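Local coordinates for protein BugD (Bordetella pertussis Tohama I, PDB 2F5X) that is a periplasmic solute receptor that binds aspartic acid, probably to deliver it to a membrane transport system, at residues K139-N144 and K184-M189; M113-R118 and L188-T193. All blocks are in the same frame, centred on the assembly; numbering follows the deposited sequence.

How the interactions relate
Both interactions lie in one mixed beta-sheet and share strand 188-192, which is flanked by strands 141-144 and 102-117. Interaction 1 joins it to strand 141-144 in parallel; interaction 2 joins it to the end of strand 102-117 in antiparallel fashion. Along the chain, 113-118 comes first, then 139-144, and both contacts end on 184-193. Their centres are about 10 Å apart. Leu188 and Met189 belong to both, and Arg118 NE of interaction 2 forms a salt bridge of 2.8 Å with Asp187 OD1 of interaction 1. The shared strand ends at Gln192, which hydrogen-bonds the bound aspartic acid, so the two contacts hold a strand that leads into the binding pocket.

Interaction 1 of 2, residues K139-N144 and K184-M189; sequences KISLAN and KQVDLM
Asp187 reaches across to Ser141 with its carboxylate and receives the backbone N-H there. The bond from Ser141 N to Asp187 OD2 is 2.9 Å long and fairly straight, and it meets OD2 from above the carboxylate plane. The other oxygen, OD1, is held in a salt bridge by Arg118 NE. Ser141 answers with two acceptors, which share the one N-H of Asp187. Ser141 O takes Asp187 N at 3.2 Å, from above the carbonyl plane; the branch to Ser141 OG, 3.0 Å from Asp187 N, is weak. Ser141 O also takes a weak bond from Leu188 N. A water is hydrogen-bonded to Ser141 OG at 2.6 Å and donates to Gln185 O. From here the chains run on as parallel strands, with Leu142 bridged to Leu188. Two successive beta-alpha-beta units, through helix 150-162, strand 167-170 and helix 174-182, lead from 141-144 to 188-192; in the sheet, 141-144 lies between 167-170 and 188-192. Ala143 N closes the pair with a straight bond of 2.9 Å to Leu188 O. Leu142 CD1 also packs against Leu188 CG, on the face covered by helix 150-162. On the other face, Ala143 CB touches Val186 CG2 at 3.7 Å and Met189 SE at 4.1 Å.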
loop_
_atom_site.group_PDB
_atom_site.type_symbol
_atom_site.label_atom_id
_atom_site.label_comp_id
_atom_site.label_asym_id
_atom_site.label_seq_id
_atom_site.Cartn_x
_atom_site.Cartn_y
_atom_site.Cartn_z
ATOM N N LYS A 139 -6.498 23.342 -12.759
ATOM C CA LYS A 139 -5.405 23.058 -13.684
ATOM C C LYS A 139 -4.597 21.838 -13.246
ATOM O O LYS A 139 -3.610 21.470 -13.915
ATOM C CB LYS A 139 -4.477 24.272 -13.802
ATOM C CG LYS A 139 -5.146 25.531 -14.331
ATOM C CD LYS A 139 -4.507 26.789 -13.730
ATOM C CE LYS A 139 -3.833 27.641 -14.797
ATOM N NZ LYS A 139 -2.455 27.150 -15.122
ATOM N N ILE A 140 -4.991 21.224 -12.124
ATOM C CA ILE A 140 -4.161 20.201 -11.478
ATOM C C ILE A 140 -4.781 18.807 -11.476
ATOM O O ILE A 140 -5.953 18.637 -11.126
ATOM C CB ILE A 140 -3.794 20.621 -10.026
ATOM C CG1 ILE A 140 -2.998 21.939 -10.045
ATOM C CG2 ILE A 140 -2.982 19.521 -9.347
ATOM C CD1 ILE A 140 -2.852 22.612 -8.675
ATOM N N SER A 141 -3.976 17.808 -11.841
ATOM C CA SER A 141 -4.418 16.417 -11.815
ATOM C C SER A 141 -3.736 15.638 -10.697
ATOM O O SER A 141 -2.529 15.789 -10.446
ATOM C CB SER A 141 -4.137 15.731 -13.160
ATOM O OG SER A 141 -2.763 15.812 -13.488
ATOM N N LEU A 142 -4.529 14.801 -10.037
ATOM C CA LEU A 142 -4.052 13.937 -8.974
ATOM C C LEU A 142 -4.105 12.500 -9.479
ATOM O O LEU A 142 -5.112 12.085 -10.050
ATOM C CB LEU A 142 -4.957 14.096 -7.746
ATOM C CG LEU A 142 -4.746 13.151 -6.559
ATOM C CD1 LEU A 142 -3.455 13.493 -5.827
ATOM C CD2 LEU A 142 -5.941 13.240 -5.617
ATOM N N ALA A 143 -3.021 11.750 -9.276
ATOM C CA ALA A 143 -2.980 10.343 -9.658
ATOM C C ALA A 143 -3.216 9.449 -8.450
ATOM O O ALA A 143 -2.759 9.759 -7.352
ATOM C CB ALA A 143 -1.619 10.011 -10.281
ATOM N N ASN A 144 -3.929 8.340 -8.655
ATOM C CA ASN A 144 -3.941 7.248 -7.673
ATOM C C ASN A 144 -4.015 5.887 -8.373
ATOM O O ASN A 144 -4.045 5.816 -9.607
ATOM C CB ASN A 144 -5.054 7.417 -6.622
ATOM C CG ASN A 144 -6.464 7.329 -7.211
ATOM O OD1 ASN A 144 -6.713 6.603 -8.172
ATOM N ND2 ASN A 144 -7.396 8.071 -6.614
ATOM N N LYS A 184 5.463 13.952 -16.836
ATOM C CA LYS A 184 4.721 15.215 -16.694
ATOM C C LYS A 184 3.301 15.150 -17.272
ATOM O O LYS A 184 2.738 16.176 -17.659
ATOM C CB LYS A 184 5.540 16.406 -17.259
ATOM C CG LYS A 184 6.889 16.544 -16.559
ATOM C CD LYS A 184 7.847 17.511 -17.219
ATOM C CE LYS A 184 9.120 17.594 -16.383
ATOM N NZ LYS A 184 10.043 18.667 -16.854
ATOM N N GLN A 185 2.724 13.948 -17.296
ATOM C CA GLN A 185 1.364 13.721 -17.796
ATOM C C GLN A 185 0.296 13.830 -16.712
ATOM O O GLN A 185 -0.899 13.937 -17.021
ATOM C CB GLN A 185 1.255 12.349 -18.482
ATOM C CG GLN A 185 2.119 12.211 -19.725
ATOM C CD GLN A 185 1.407 12.679 -20.975
ATOM O OE1 GLN A 185 1.114 13.863 -21.119
ATOM N NE2 GLN A 185 1.120 11.749 -21.882
ATOM N N VAL A 186 0.733 13.788 -15.450
ATOM C CA VAL A 186 -0.136 13.971 -14.291
ATOM C C VAL A 186 0.689 14.778 -13.276
ATOM O O VAL A 186 1.927 14.761 -13.341
ATOM C CB VAL A 186 -0.649 12.594 -13.744
ATOM C CG1 VAL A 186 0.500 11.777 -13.118
ATOM C CG2 VAL A 186 -1.790 12.783 -12.748
ATOM N N ASP A 187 0.035 15.500 -12.365
ATOM C CA ASP A 187 0.743 16.529 -11.592
ATOM C C ASP A 187 1.189 16.127 -10.201
ATOM O O ASP A 187 2.313 16.413 -9.810
ATOM C CB ASP A 187 -0.092 17.804 -11.473
ATOM C CG ASP A 187 -0.465 18.389 -12.810
ATOM O OD1 ASP A 187 0.317 18.288 -13.776
ATOM O OD2 ASP A 187 -1.536 18.983 -12.985
ATOM N N LEU A 188 0.299 15.477 -9.462
ATOM C CA LEU A 188 0.435 15.337 -8.011
ATOM C C LEU A 188 0.067 13.920 -7.597
ATOM O O LEU A 188 -0.831 13.328 -8.187
ATOM C CB LEU A 188 -0.542 16.335 -7.369
ATOM C CG LEU A 188 -0.642 16.474 -5.856
ATOM C CD1 LEU A 188 0.659 17.077 -5.297
ATOM C CD2 LEU A 188 -1.850 17.342 -5.519
HETATM N N MSE A 189 0.766 13.365 -6.601
HETATM C CA MSE A 189 0.445 12.021 -6.119
HETATM C C MSE A 189 0.899 11.822 -4.685
HETATM O O MSE A 189 1.912 12.371 -4.272
HETATM C CB MSE A 189 1.162 10.988 -7.003
HETATM C CG MSE A 189 0.912 9.546 -6.635
HETATM SE SE MSE A 189 1.448 8.371 -8.089
HETATM C CE MSE A 189 3.405 8.383 -7.956
HETATM O O HOH W 1 -2.802 15.685 -16.105
#

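Interaction 2 of 2, residues M113-R118 and L188-T193; sequences MTIIAR and LMCDQT
Asp191 O takes a straight bond of 2.8 Å from Thr114 N, and Met113 CA adds a CA-H...O contact to the same oxygen. Asp191 N returns a bond of 3.1 Å to Thr114 O, while the Thr114 hydroxyl is hydrogen-bonded to Thr196 OG1. Ile116 and Met189 form the second hydrogen-bonded pair of this antiparallel ladder, with both N-to-O bonds at 2.9 Å. On one face, Cys190 SG, in disulfide with Cys154, stands anti to its backbone N (chi1 -169°). This puts it beside the carbonyl carbon, where Ile115 CD1 meets it at 3.7 Å and Met113 CB at 3.8 Å. Met113 CE bends back over the Cys190 carbonyl. On the other face, Ile116 lies beside Met189, pointing the same way, with CD1 against CE at 3.9 Å. Gln192 OE1 is hydrogen-bonded to the amino group of the bound aspartic acid, and Asp191 links Gln192 to a second pocket residue: its OD1 is hydrogen-bonded to Gln192 N at 2.8 Å and to Thr174 OG1, its OD2 to Asn195 ND2. Helix 150-162 covers the Ile115 and Cys190 face, helices 174-182 and 193-201 cover the Ile116 face, and strand 206-210 pairs with the far edge of 113-117.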
loop_
_atom_site.group_PDB
_atom_site.type_symbol
_atom_site.label_atom_id
_atom_site.label_comp_id
_atom_site.label_asym_id
_atom_site.label_seq_id
_atom_site.Cartn_x
_atom_site.Cartn_y
_atom_site.Cartn_z
HETATM N N MSE A 113 4.021 7.181 3.542
HETATM C CA MSE A 113 3.804 7.784 2.233
HETATM C C MSE A 113 4.429 9.180 2.102
HETATM O O MSE A 113 4.694 9.859 3.108
HETATM C CB MSE A 113 2.313 7.777 1.897
HETATM C CG MSE A 113 1.719 6.360 1.961
HETATM SE SE MSE A 113 -0.138 6.363 1.527
HETATM C CE MSE A 113 0.082 6.546 -0.436
ATOM N N THR A 114 4.684 9.571 0.855
ATOM C CA THR A 114 5.214 10.883 0.512
ATOM C C THR A 114 4.282 11.581 -0.459
ATOM O O THR A 114 3.819 10.962 -1.426
ATOM C CB THR A 114 6.591 10.754 -0.189
ATOM O OG1 THR A 114 6.486 9.817 -1.279
ATOM C CG2 THR A 114 7.629 10.147 0.762
ATOM N N ILE A 115 4.024 12.865 -0.209
ATOM C CA ILE A 115 3.308 13.721 -1.157
ATOM C C ILE A 115 4.342 14.252 -2.141
ATOM O O ILE A 115 5.276 14.943 -1.738
ATOM C CB ILE A 115 2.612 14.905 -0.431
ATOM C CG1 ILE A 115 1.664 14.412 0.674
ATOM C CG2 ILE A 115 1.899 15.853 -1.450
ATOM C CD1 ILE A 115 0.335 13.999 0.210
ATOM N N ILE A 116 4.181 13.906 -3.416
ATOM C CA ILE A 116 5.140 14.286 -4.448
ATOM C C ILE A 116 4.436 14.917 -5.646
ATOM O O ILE A 116 3.217 14.795 -5.811
ATOM C CB ILE A 116 5.992 13.062 -4.926
ATOM C CG1 ILE A 116 5.101 11.962 -5.543
ATOM C CG2 ILE A 116 6.889 12.523 -3.803
ATOM C CD1 ILE A 116 5.914 10.863 -6.253
ATOM N N ALA A 117 5.215 15.575 -6.499
ATOM C CA ALA A 117 4.683 16.129 -7.736
ATOM C C ALA A 117 5.701 15.997 -8.858
ATOM O O ALA A 117 6.874 15.682 -8.610
ATOM C CB ALA A 117 4.289 17.591 -7.538
ATOM N N ARG A 118 5.251 16.238 -10.088
ATOM C CA ARG A 118 6.149 16.234 -11.238
ATOM C C ARG A 118 7.319 17.188 -10.980
ATOM O O ARG A 118 7.184 18.165 -10.232
ATOM C CB ARG A 118 5.396 16.601 -12.528
ATOM C CG ARG A 118 4.554 17.874 -12.471
ATOM C CD ARG A 118 3.897 18.188 -13.822
ATOM N NE ARG A 118 2.912 19.261 -13.770
ATOM C CZ ARG A 118 3.186 20.550 -13.940
ATOM N NH1 ARG A 118 4.441 20.951 -14.143
ATOM N NH2 ARG A 118 2.198 21.447 -13.902
ATOM N N LEU A 188 0.299 15.477 -9.462
ATOM C CA LEU A 188 0.435 15.337 -8.011
ATOM C C LEU A 188 0.067 13.920 -7.597
ATOM O O LEU A 188 -0.831 13.328 -8.187
ATOM C CB LEU A 188 -0.542 16.335 -7.369
ATOM C CG LEU A 188 -0.642 16.474 -5.856
ATOM C CD1 LEU A 188 0.659 17.077 -5.297
ATOM C CD2 LEU A 188 -1.850 17.342 -5.519
HETATM N N MSE A 189 0.766 13.365 -6.601
HETATM C CA MSE A 189 0.445 12.021 -6.119
HETATM C C MSE A 189 0.899 11.822 -4.685
HETATM O O MSE A 189 1.912 12.371 -4.272
HETATM C CB MSE A 189 1.162 10.988 -7.003
HETATM C CG MSE A 189 0.912 9.546 -6.635
HETATM SE SE MSE A 189 1.448 8.371 -8.089
HETATM C CE MSE A 189 3.405 8.383 -7.956
ATOM N N CYS A 190 0.153 11.019 -3.935
ATOM C CA CYS A 190 0.648 10.484 -2.670
ATOM C C CYS A 190 0.969 9.030 -2.888
ATOM O O CYS A 190 0.127 8.283 -3.379
ATOM C CB CYS A 190 -0.418 10.597 -1.587
ATOM S SG CYS A 190 0.153 10.267 0.107
ATOM N N ASP A 191 2.180 8.616 -2.531
ATOM C CA ASP A 191 2.640 7.258 -2.875
ATOM C C ASP A 191 3.611 6.764 -1.790
ATOM O O ASP A 191 4.142 7.565 -1.006
ATOM C CB ASP A 191 3.238 7.299 -4.293
ATOM C CG ASP A 191 3.644 5.931 -4.849
ATOM O OD1 ASP A 191 3.222 4.848 -4.366
ATOM O OD2 ASP A 191 4.384 5.876 -5.850
ATOM N N GLN A 192 3.797 5.452 -1.712
ATOM C CA GLN A 192 4.608 4.841 -0.653
ATOM C C GLN A 192 6.094 4.991 -0.914
ATOM O O GLN A 192 6.511 4.999 -2.073
ATOM C CB GLN A 192 4.265 3.369 -0.528
ATOM C CG GLN A 192 2.832 3.127 -0.056
ATOM C CD GLN A 192 2.375 1.745 -0.445
ATOM O OE1 GLN A 192 1.594 1.578 -1.389
ATOM N NE2 GLN A 192 2.880 0.754 0.248
ATOM N N THR A 193 6.884 5.105 0.160
ATOM C CA THR A 193 8.342 5.246 0.034
ATOM C C THR A 193 9.028 4.065 -0.665
ATOM O O THR A 193 10.109 4.222 -1.220
ATOM C CB THR A 193 9.013 5.520 1.401
ATOM O OG1 THR A 193 8.697 4.465 2.325
ATOM C CG2 THR A 193 8.438 6.789 2.037
#